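Possible transcriptional regulator, ArsR family protein (Rhodococcus sp. RHA1, PDB 3F6V) probably binds DNA as a dimeric winged helix-turn-helix transcriptional regulator of the ArsR family. Local coordinates at residues 64-69 with 78-83. Sequence-based numbering, arbitrary orientation. Where two conformers were deposited one is given.
Sequences VQLLTS and AAHFPA
Leu66 of helix 58-66 reaches across to the rings of His80 and Phe81 in the turn between helices 74-78 and 85-97. In the winged helix-turn-helix fold of ArsR-family regulators these two helices form the helix-turn-helix itself, so the contact ties the preceding helix to the connection between them. The CB of Leu66 already points at the turn, and its CG lies anti to the carbonyl carbon (chi1 -70°), which carries the branch point outward to where its two methyl groups divide the work. CD2 sits over one face of the His80 imidazole in a CH-pi contact, 3.7 Å from the ring centroid and only 11° off the ring normal. CD1 goes to the root of the same side chain, 3.8 Å from His80 CB, and also meets Phe81, lying 3.8 Å from CE1 with CZ close behind. Leu66 also touches Leu77 of helix 74-78.

A type I beta turn from Ala78 to Phe81, closed by the Phe81 N to Ala78 O bond of 3.2 Å, brings the two rings to the same leucine. His80 ND1 makes a weak hydrogen bond to Asn76 O, which may help to set the rotation of the imidazole. Phe81 reaches further, packing on Thr59, Arg62 and Leu63 of helix 58-66 and on Ile88 of helix 85-97. No hydrogen bond joins the two segments, and the contact lies at the surface. On the 64-69 side, Leu66 O accepts a bond from Gln72 NE2, while Gln65 O is gripped twice by Thr68, through its backbone N at 3.0 Å and through OG1, which lies in the carbonyl plane at 2.6 Å.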
ATOM      1  N   VAL A  64      12.634   1.265  -0.754  1.00 12.66           N
ATOM      2  CA  VAL A  64      12.701   0.797   0.620  1.00 12.58           C
ATOM      3  C   VAL A  64      13.497  -0.524   0.703  1.00 13.28           C
ATOM      4  O   VAL A  64      14.342  -0.675   1.603  1.00 14.27           O
ATOM      5  CB  VAL A  64      11.241   0.686   1.213  1.00 12.68           C
ATOM      6  CG1 VAL A  64      11.218  -0.177   2.453  1.00 13.03           C
ATOM      7  CG2 VAL A  64      10.707   2.104   1.500  1.00 15.25           C
ATOM      8  N   GLN A  65      13.225  -1.473  -0.211  1.00 12.74           N
ATOM      9  CA  GLN A  65      14.020  -2.721  -0.239  1.00 13.47           C
ATOM     10  C   GLN A  65      15.496  -2.462  -0.453  1.00 14.68           C
ATOM     11  O   GLN A  65      16.323  -3.029   0.276  1.00 15.86           O
ATOM     12  CB  GLN A  65      13.533  -3.616  -1.334  1.00 14.08           C
ATOM     13  CG  GLN A  65      12.144  -4.185  -1.032  1.00 14.80           C
ATOM     14  CD  GLN A  65      11.739  -5.135  -2.095  1.00 15.21           C
ATOM     15  OE1 GLN A  65      12.091  -4.932  -3.281  1.00 20.18           O
ATOM     16  NE2 GLN A  65      11.007  -6.195  -1.715  1.00 15.68           N
ATOM     17  N   LEU A  66      15.820  -1.597  -1.403  1.00 14.44           N
ATOM     18  CA  LEU A  66      17.220  -1.301  -1.667  1.00 14.68           C
ATOM     19  C   LEU A  66      17.925  -0.750  -0.437  1.00 13.66           C
ATOM     20  O   LEU A  66      19.094  -1.089  -0.156  1.00 16.14           O
ATOM     21  CB  LEU A  66      17.355  -0.370  -2.858  1.00 15.20           C
ATOM     22  CG  LEU A  66      17.019  -0.967  -4.203  1.00 16.35           C
ATOM     23  CD1 LEU A  66      16.833   0.134  -5.241  1.00 19.01           C
ATOM     24  CD2 LEU A  66      18.076  -1.998  -4.678  1.00 18.75           C
ATOM     25  N   LEU A  67      17.268   0.105   0.313  1.00 12.83           N
ATOM     26  CA  LEU A  67      17.862   0.716   1.479  1.00 12.14           C
ATOM     27  C   LEU A  67      18.095  -0.259   2.632  1.00 12.40           C
ATOM     28  O   LEU A  67      18.764   0.104   3.624  1.00 12.99           O
ATOM     29  CB  LEU A  67      17.009   1.928   1.915  1.00 12.73           C
ATOM     30  CG  LEU A  67      17.153   3.115   0.981  1.00 12.80           C
ATOM     31  CD1 LEU A  67      16.068   4.150   1.390  1.00 13.77           C
ATOM     32  CD2 LEU A  67      18.562   3.741   1.088  1.00 15.77           C
ATOM     33  N   THR A  68      17.570  -1.477   2.538  1.00 13.18           N
ATOM     34  CA  THR A  68      17.829  -2.449   3.624  1.00 13.88           C
ATOM     35  C   THR A  68      19.289  -2.874   3.710  1.00 13.78           C
ATOM     36  O   THR A  68      19.700  -3.369   4.741  1.00 13.83           O
ATOM     37  CB  THR A  68      16.948  -3.713   3.547  1.00 13.03           C
ATOM     38  OG1 THR A  68      17.181  -4.397   2.322  1.00 14.89           O
ATOM     39  CG2 THR A  68      15.430  -3.352   3.696  1.00 14.57           C
ATOM     40  N   SER A  69      20.032  -2.648   2.629  1.00 14.92           N
ATOM     41  CA  SER A  69      21.454  -2.955   2.631  0.50 15.73           C
ATOM     42  C   SER A  69      22.314  -1.789   3.157  1.00 15.56           C
ATOM     43  O   SER A  69      23.555  -1.868   3.155  1.00 17.35           O
ATOM     44  CB  SER A  69      21.885  -3.340   1.219  0.50 16.87           C
ATOM     45  OG  SER A  69      22.249  -2.179   0.505  0.50 18.56           O
ATOM     46  N   ALA A  78      19.209   5.600  -7.675  1.00 19.97           N
ATOM     47  CA  ALA A  78      18.606   5.928  -8.954  1.00 21.01           C
ATOM     48  C   ALA A  78      19.068   5.040 -10.091  1.00 22.61           C
ATOM     49  O   ALA A  78      18.337   4.871 -11.058  1.00 23.82           O
ATOM     50  CB  ALA A  78      18.777   7.380  -9.253  1.00 21.31           C
ATOM     51  N   ALA A  79      20.272   4.472  -9.964  1.00 23.95           N
ATOM     52  CA  ALA A  79      20.878   3.571 -10.971  1.00 24.80           C
ATOM     53  C   ALA A  79      20.204   2.217 -11.086  1.00 25.57           C
ATOM     54  O   ALA A  79      20.425   1.461 -12.021  1.00 26.54           O
ATOM     55  CB  ALA A  79      22.363   3.388 -10.674  1.00 25.35           C
ATOM     56  N   HIS A  80      19.343   1.903 -10.133  1.00 26.18           N
ATOM     57  CA  HIS A  80      18.520   0.686 -10.218  1.00 25.60           C
ATOM     58  C   HIS A  80      17.202   0.807 -11.019  1.00 26.27           C
ATOM     59  O   HIS A  80      16.433  -0.165 -11.118  1.00 26.76           O
ATOM     60  CB  HIS A  80      18.168   0.231  -8.804  1.00 26.43           C
ATOM     61  CG  HIS A  80      19.304  -0.391  -8.063  1.00 24.27           C
ATOM     62  ND1 HIS A  80      20.156   0.340  -7.264  1.00 26.62           N
ATOM     63  CD2 HIS A  80      19.711  -1.681  -7.967  1.00 26.12           C
ATOM     64  CE1 HIS A  80      21.042  -0.468  -6.707  1.00 26.36           C
ATOM     65  NE2 HIS A  80      20.804  -1.696  -7.128  1.00 27.69           N
ATOM     66  N   PHE A  81      16.909   1.997 -11.533  1.00 25.63           N
ATOM     67  CA  PHE A  81      15.645   2.248 -12.223  1.00 26.17           C
ATOM     68  C   PHE A  81      15.861   2.970 -13.553  1.00 27.17           C
ATOM     69  O   PHE A  81      16.806   3.767 -13.665  1.00 28.19           O
ATOM     70  CB  PHE A  81      14.741   3.150 -11.387  1.00 25.32           C
ATOM     71  CG  PHE A  81      14.483   2.651 -10.010  1.00 23.42           C
ATOM     72  CD1 PHE A  81      15.357   2.986  -8.980  1.00 24.21           C
ATOM     73  CD2 PHE A  81      13.326   1.916  -9.717  1.00 21.48           C
ATOM     74  CE1 PHE A  81      15.127   2.552  -7.680  1.00 23.26           C
ATOM     75  CE2 PHE A  81      13.090   1.475  -8.416  1.00 22.14           C
ATOM     76  CZ  PHE A  81      13.981   1.797  -7.409  1.00 20.63           C
ATOM     77  N   PRO A  82      14.960   2.743 -14.532  1.00 28.06           N
ATOM     78  CA  PRO A  82      14.946   3.595 -15.730  1.00 28.42           C
ATOM     79  C   PRO A  82      14.651   5.090 -15.460  1.00 28.02           C
ATOM     80  O   PRO A  82      15.039   5.947 -16.261  1.00 28.26           O
ATOM     81  CB  PRO A  82      13.861   2.959 -16.627  1.00 28.58           C
ATOM     82  CG  PRO A  82      13.075   2.040 -15.766  1.00 29.27           C
ATOM     83  CD  PRO A  82      13.994   1.630 -14.631  1.00 27.79           C
ATOM     84  N   ALA A  83      13.980   5.404 -14.352  1.00 27.29           N
ATOM     85  CA  ALA A  83      13.634   6.787 -14.023  1.00 26.37           C
ATOM     86  C   ALA A  83      14.867   7.635 -13.693  1.00 25.94           C
ATOM     87  O   ALA A  83      15.883   7.115 -13.244  1.00 26.09           O
ATOM     88  CB  ALA A  83      12.646   6.824 -12.869  1.00 26.84           C
TER